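Local coordinates for protein pyroglutamyl-peptidase I (Fervidobacterium islandicum, PDB 6LTQ) that probably removes N-terminal pyroglutamyl residues from peptides and proteins, serving as a peptidase in a thermophilic, keratin-degrading bacterium, at residues V129-V134 / L217-I221; Y160-L164 / H175-V179. One frame throughout, in Å; residues are numbered along the deposited sequence. Where two conformers were deposited one is given.

Contact 1: V129-V134 / L217-I221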
loop_
_atom_site.group_PDB
_atom_site.type_symbol
_atom_site.label_atom_id
_atom_site.label_comp_id
_atom_site.label_asym_id
_atom_site.label_seq_id
_atom_site.Cartn_x
_atom_site.Cartn_y
_atom_site.Cartn_z
ATOM N N VAL D 129 18.027 -23.389 2.278
ATOM C CA VAL D 129 18.941 -22.478 1.596
ATOM C C VAL D 129 19.167 -21.255 2.477
ATOM O O VAL D 129 18.271 -20.817 3.214
ATOM C CB VAL D 129 18.358 -22.083 0.221
ATOM C CG1 VAL D 129 19.229 -21.061 -0.509
ATOM C CG2 VAL D 129 18.122 -23.318 -0.647
ATOM N N LYS D 130 20.376 -20.698 2.412
ATOM C CA LYS D 130 20.735 -19.519 3.201
ATOM C C LYS D 130 20.056 -18.297 2.584
ATOM O O LYS D 130 20.649 -17.513 1.843
ATOM C CB LYS D 130 22.240 -19.352 3.261
ATOM C CG LYS D 130 22.959 -20.543 3.880
ATOM C CD LYS D 130 24.460 -20.367 3.764
ATOM C CE LYS D 130 24.988 -19.445 4.855
ATOM N NZ LYS D 130 25.502 -20.203 6.035
ATOM N N ILE D 131 18.768 -18.147 2.891
ATOM C CA ILE D 131 17.947 -17.216 2.130
ATOM C C ILE D 131 18.329 -15.765 2.420
ATOM O O ILE D 131 18.252 -14.908 1.525
ATOM C CB ILE D 131 16.458 -17.515 2.390
ATOM C CG1 ILE D 131 15.559 -16.695 1.459
ATOM C CG2 ILE D 131 16.079 -17.338 3.869
ATOM C CD1 ILE D 131 14.106 -17.193 1.475
ATOM N N LYS D 132 18.776 -15.453 3.644
ATOM C CA LYS D 132 19.180 -14.075 3.918
ATOM C C LYS D 132 20.422 -13.703 3.124
ATOM O O LYS D 132 20.569 -12.551 2.685
ATOM C CB LYS D 132 19.452 -13.873 5.413
ATOM C CG LYS D 132 18.251 -14.101 6.305
ATOM C CD LYS D 132 17.173 -13.068 6.093
ATOM C CE LYS D 132 17.322 -11.949 7.103
ATOM N NZ LYS D 132 17.555 -12.499 8.464
ATOM N N ALA D 133 21.323 -14.667 2.921
ATOM C CA ALA D 133 22.500 -14.408 2.106
ATOM C C ALA D 133 22.134 -14.171 0.640
ATOM O O ALA D 133 22.798 -13.373 -0.036
ATOM C CB ALA D 133 23.500 -15.568 2.238
ATOM N N VAL D 134 21.105 -14.847 0.124
ATOM C CA VAL D 134 20.650 -14.552 -1.234
ATOM C C VAL D 134 20.165 -13.106 -1.312
ATOM O O VAL D 134 20.564 -12.344 -2.198
ATOM C CB VAL D 134 19.541 -15.528 -1.670
ATOM C CG1 VAL D 134 19.114 -15.249 -3.130
ATOM C CG2 VAL D 134 19.984 -16.977 -1.512
ATOM N N LEU D 217 25.461 -19.956 -6.312
ATOM C CA LEU D 217 24.710 -20.947 -5.552
ATOM C C LEU D 217 25.541 -21.562 -4.435
ATOM O O LEU D 217 25.007 -21.911 -3.377
ATOM C CB LEU D 217 24.209 -22.033 -6.500
ATOM C CG LEU D 217 22.853 -22.679 -6.241
ATOM C CD1 LEU D 217 21.878 -21.692 -5.616
ATOM C CD2 LEU D 217 22.303 -23.198 -7.548
ATOM N N LYS D 218 26.849 -21.724 -4.657
ATOM C CA LYS D 218 27.710 -22.356 -3.656
ATOM C C LYS D 218 27.620 -21.660 -2.314
ATOM O O LYS D 218 27.608 -22.333 -1.274
ATOM C CB LYS D 218 29.184 -22.365 -4.079
ATOM C CG LYS D 218 29.571 -23.154 -5.331
ATOM C CD LYS D 218 28.944 -22.527 -6.537
ATOM C CE LYS D 218 29.361 -21.064 -6.644
ATOM N NZ LYS D 218 29.280 -20.540 -8.021
ATOM N N GLU D 219 27.524 -20.331 -2.312
ATOM C CA GLU D 219 27.487 -19.554 -1.082
ATOM C C GLU D 219 26.148 -19.639 -0.360
ATOM O O GLU D 219 26.004 -19.035 0.707
ATOM C CB GLU D 219 27.807 -18.091 -1.380
ATOM C CG GLU D 219 29.051 -17.889 -2.220
ATOM C CD GLU D 219 30.265 -17.484 -1.399
ATOM O OE1 GLU D 219 30.753 -18.309 -0.596
ATOM O OE2 GLU D 219 30.733 -16.337 -1.558
ATOM N N PHE D 220 25.155 -20.330 -0.926
ATOM C CA PHE D 220 23.838 -20.415 -0.307
ATOM C C PHE D 220 23.465 -21.812 0.160
ATOM O O PHE D 220 22.473 -21.962 0.883
ATOM C CB PHE D 220 22.763 -19.917 -1.286
ATOM C CG PHE D 220 23.096 -18.610 -1.930
ATOM C CD1 PHE D 220 23.558 -17.548 -1.169
ATOM C CD2 PHE D 220 22.960 -18.443 -3.300
ATOM C CE1 PHE D 220 23.861 -16.335 -1.758
ATOM C CE2 PHE D 220 23.276 -17.230 -3.893
ATOM C CZ PHE D 220 23.727 -16.183 -3.119
ATOM N N ILE D 221 24.237 -22.837 -0.192
ATOM C CA ILE D 221 23.875 -24.185 0.240
ATOM C C ILE D 221 25.020 -24.843 1.001
ATOM O O ILE D 221 25.741 -24.179 1.745
ATOM C CB ILE D 221 23.446 -25.058 -0.934
ATOM C CG1 ILE D 221 24.576 -25.156 -1.954
ATOM C CG2 ILE D 221 22.157 -24.525 -1.560
ATOM C CD1 ILE D 221 24.312 -26.168 -3.027
#

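Contact 2: Y160-L164 / H175-V179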
loop_
_atom_site.group_PDB
_atom_site.type_symbol
_atom_site.label_atom_id
_atom_site.label_comp_id
_atom_site.label_asym_id
_atom_site.label_seq_id
_atom_site.Cartn_x
_atom_site.Cartn_y
_atom_site.Cartn_z
ATOM N N TYR D 160 6.186 -25.492 -4.211
ATOM C CA TYR D 160 7.230 -25.283 -3.218
ATOM C C TYR D 160 7.133 -26.324 -2.108
ATOM O O TYR D 160 8.136 -26.926 -1.719
ATOM C CB TYR D 160 7.133 -23.863 -2.629
ATOM C CG TYR D 160 8.364 -23.346 -1.938
ATOM C CD1 TYR D 160 9.591 -23.963 -2.089
ATOM C CD2 TYR D 160 8.298 -22.187 -1.134
ATOM C CE1 TYR D 160 10.730 -23.474 -1.458
ATOM C CE2 TYR D 160 9.423 -21.687 -0.503
ATOM C CZ TYR D 160 10.635 -22.320 -0.664
ATOM O OH TYR D 160 11.741 -21.803 -0.043
ATOM N N TYR D 161 5.932 -26.510 -1.559
ATOM C CA TYR D 161 5.770 -27.489 -0.487
ATOM C C TYR D 161 6.090 -28.888 -0.988
ATOM O O TYR D 161 6.782 -29.660 -0.311
ATOM C CB TYR D 161 4.353 -27.430 0.081
ATOM C CG TYR D 161 4.138 -28.394 1.237
ATOM C CD1 TYR D 161 3.723 -29.707 1.008
ATOM C CD2 TYR D 161 4.352 -27.994 2.555
ATOM C CE1 TYR D 161 3.537 -30.593 2.050
ATOM C CE2 TYR D 161 4.150 -28.878 3.612
ATOM C CZ TYR D 161 3.741 -30.179 3.355
ATOM O OH TYR D 161 3.555 -31.073 4.415
ATOM N N TYR D 162 5.625 -29.212 -2.195
ATOM C CA TYR D 162 5.902 -30.531 -2.761
ATOM C C TYR D 162 7.402 -30.807 -2.796
ATOM O O TYR D 162 7.858 -31.867 -2.354
ATOM C CB TYR D 162 5.286 -30.643 -4.160
ATOM C CG TYR D 162 5.382 -32.061 -4.706
ATOM C CD1 TYR D 162 6.516 -32.491 -5.385
ATOM C CD2 TYR D 162 4.352 -32.971 -4.500
ATOM C CE1 TYR D 162 6.609 -33.791 -5.858
ATOM C CE2 TYR D 162 4.433 -34.264 -4.969
ATOM C CZ TYR D 162 5.561 -34.669 -5.646
ATOM O OH TYR D 162 5.630 -35.964 -6.103
ATOM N N SER D 163 8.198 -29.842 -3.280
ATOM C CA SER D 163 9.635 -30.067 -3.389
ATOM C C SER D 163 10.306 -30.151 -2.026
ATOM O O SER D 163 11.187 -30.996 -1.821
ATOM C CB SER D 163 10.308 -28.969 -4.236
ATOM O OG SER D 163 9.946 -29.089 -5.610
ATOM N N LEU D 164 9.926 -29.278 -1.078
ATOM C CA LEU D 164 10.564 -29.359 0.230
ATOM C C LEU D 164 10.144 -30.631 0.969
ATOM O O LEU D 164 10.952 -31.211 1.702
ATOM C CB LEU D 164 10.252 -28.100 1.059
ATOM C CG LEU D 164 11.023 -26.817 0.659
ATOM C CD1 LEU D 164 10.457 -25.558 1.396
ATOM C CD2 LEU D 164 12.487 -26.922 0.949
ATOM N N HIS D 175 17.890 -29.398 -1.921
ATOM C CA HIS D 175 17.461 -28.070 -1.512
ATOM C C HIS D 175 16.365 -27.587 -2.448
ATOM O O HIS D 175 16.275 -27.998 -3.609
ATOM C CB HIS D 175 18.632 -27.076 -1.525
ATOM C CG HIS D 175 19.521 -27.126 -0.317
ATOM N ND1 HIS D 175 19.079 -26.792 0.946
ATOM C CD2 HIS D 175 20.845 -27.395 -0.190
ATOM C CE1 HIS D 175 20.079 -26.888 1.802
ATOM N NE2 HIS D 175 21.165 -27.246 1.138
ATOM N N ALA D 176 15.530 -26.699 -1.936
ATOM C CA ALA D 176 14.583 -26.016 -2.787
ATOM C C ALA D 176 14.440 -24.585 -2.296
ATOM O O ALA D 176 14.517 -24.323 -1.090
ATOM C CB ALA D 176 13.238 -26.719 -2.788
ATOM N N LEU D 177 14.291 -23.669 -3.256
ATOM C CA LEU D 177 14.021 -22.259 -2.989
ATOM C C LEU D 177 12.980 -21.780 -3.995
ATOM O O LEU D 177 13.033 -22.150 -5.177
ATOM C CB LEU D 177 15.307 -21.416 -3.085
ATOM C CG LEU D 177 15.211 -19.891 -2.894
ATOM C CD1 LEU D 177 14.718 -19.511 -1.477
ATOM C CD2 LEU D 177 16.533 -19.224 -3.186
ATOM N N PHE D 178 12.017 -20.974 -3.536
ATOM C CA PHE D 178 11.032 -20.378 -4.429
ATOM C C PHE D 178 11.280 -18.876 -4.509
ATOM O O PHE D 178 11.465 -18.219 -3.479
ATOM C CB PHE D 178 9.594 -20.652 -3.979
ATOM C CG PHE D 178 8.600 -20.406 -5.063
ATOM C CD1 PHE D 178 8.252 -19.103 -5.430
ATOM C CD2 PHE D 178 8.068 -21.460 -5.782
ATOM C CE1 PHE D 178 7.381 -18.866 -6.480
ATOM C CE2 PHE D 178 7.194 -21.228 -6.826
ATOM C CZ PHE D 178 6.853 -19.935 -7.180
ATOM N N VAL D 179 11.296 -18.338 -5.724
ATOM C CA VAL D 179 11.535 -16.911 -5.964
ATOM C C VAL D 179 10.297 -16.361 -6.661
ATOM O O VAL D 179 9.960 -16.793 -7.772
ATOM C CB VAL D 179 12.804 -16.660 -6.790
ATOM C CG1 VAL D 179 13.027 -15.151 -6.959
ATOM C CG2 VAL D 179 14.020 -17.287 -6.111
#

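Contact 1: V129-V134 / L217-I221
Phe220, the penultimate residue of the chain, fills a hollow at the start of helix 131-140 and gives up 118 Å² of its surface. Val134 closes one face of the ring in a CH-pi contact, with CG2 3.6 Å from the ring centroid and almost on its normal. Ala133 CB touches Phe220 CD1 at 3.9 Å, while Val129 CG1 packs against Phe220 CB at 3.8 Å. The backbones lock together where the helix begins: N of Lys130, the N-cap residue, donates a nearly straight hydrogen bond (2.9 Å) to Phe220 O. The Lys130 side chain sets out toward 217-221, its CD passing 3.7 Å from Glu219 O, before its end turns away. The chain terminus thus docks beside helix 131-140 on one face of the central sheet, with Val134 resting on Leu92 of strand 90-97, and Leu217 on Val17 and Ile77 of strands 15-22 and 77-83.

Contact 2: Y160-L164 / H175-V179
Strand 175-179 opens with His175, whose CA-to-CB bond points away from the helix; its backbone is hydrogen-bonded to Asp76 and Ala78 at the start of strand 77-83. Ala176 is the first residue to face helix 160-164, and its small methyl lets the helix sit close. Leu164 CD2 approaches Ala176 CB to 3.8 Å and Ser163 CB comes within 4.0 Å of the same atom, while Ser163 OG turns to Tyr70 and His80. Leu177 again directs its CB away, yet its backbone passes under the tip of Tyr160, with Leu177 CA 3.8 Å from Tyr160 OH. That hydroxyl is hydrogen-bonded to Glu93 O, so the tyrosine spans strand 175-181 to reach strand 90-97.

Helix and strand run nearly antiparallel, at 167° with their axes 8.2 Å apart at closest approach, as expected of a helix that precedes its strand and packs back along it in an alpha/beta/alpha sandwich; here helix 158-170 covers one face of the mixed sheet.

Phe178 points its CB toward the helix and makes a close contact: CB lies 3.5 Å from the centroid of the Tyr160 ring, 10° off the normal, a CH-pi contact over the face. The Phe178 ring then veers away, meeting the Tyr160 ring obliquely (centroids 5.8 Å apart, planes at 48°) and continuing to His180. At Val179 the strand passes beyond the helix segment, and this side chain packs among Leu79, Leu81, Ile90 and Leu92 of the two flanking strands.

Strand 175-181, which forms part of contact 2, also faces contact 1 with its other side; the contact centres are about 14 Å apart. Helix 158-170 covers one face of the sheet in contact 2, whereas helix 131-140 and the C-terminal end of contact 1 lie on the other. They also touch directly, Ile221 CG2 meeting His175 CD2 at 3.4 Å and Ile131 CD1 meeting Leu177 CD1 at 3.8 Å, so strand residues whose CA-to-CB bonds point away from helix 160-164 pack against contact 1. In sequence the order is 129-134, 160-164, 175-179, 217-221, contact 2 being nested within the loop that contact 1 closes. The chain's C-terminal end is thereby packed against the same sheet, opposite helix 158-170.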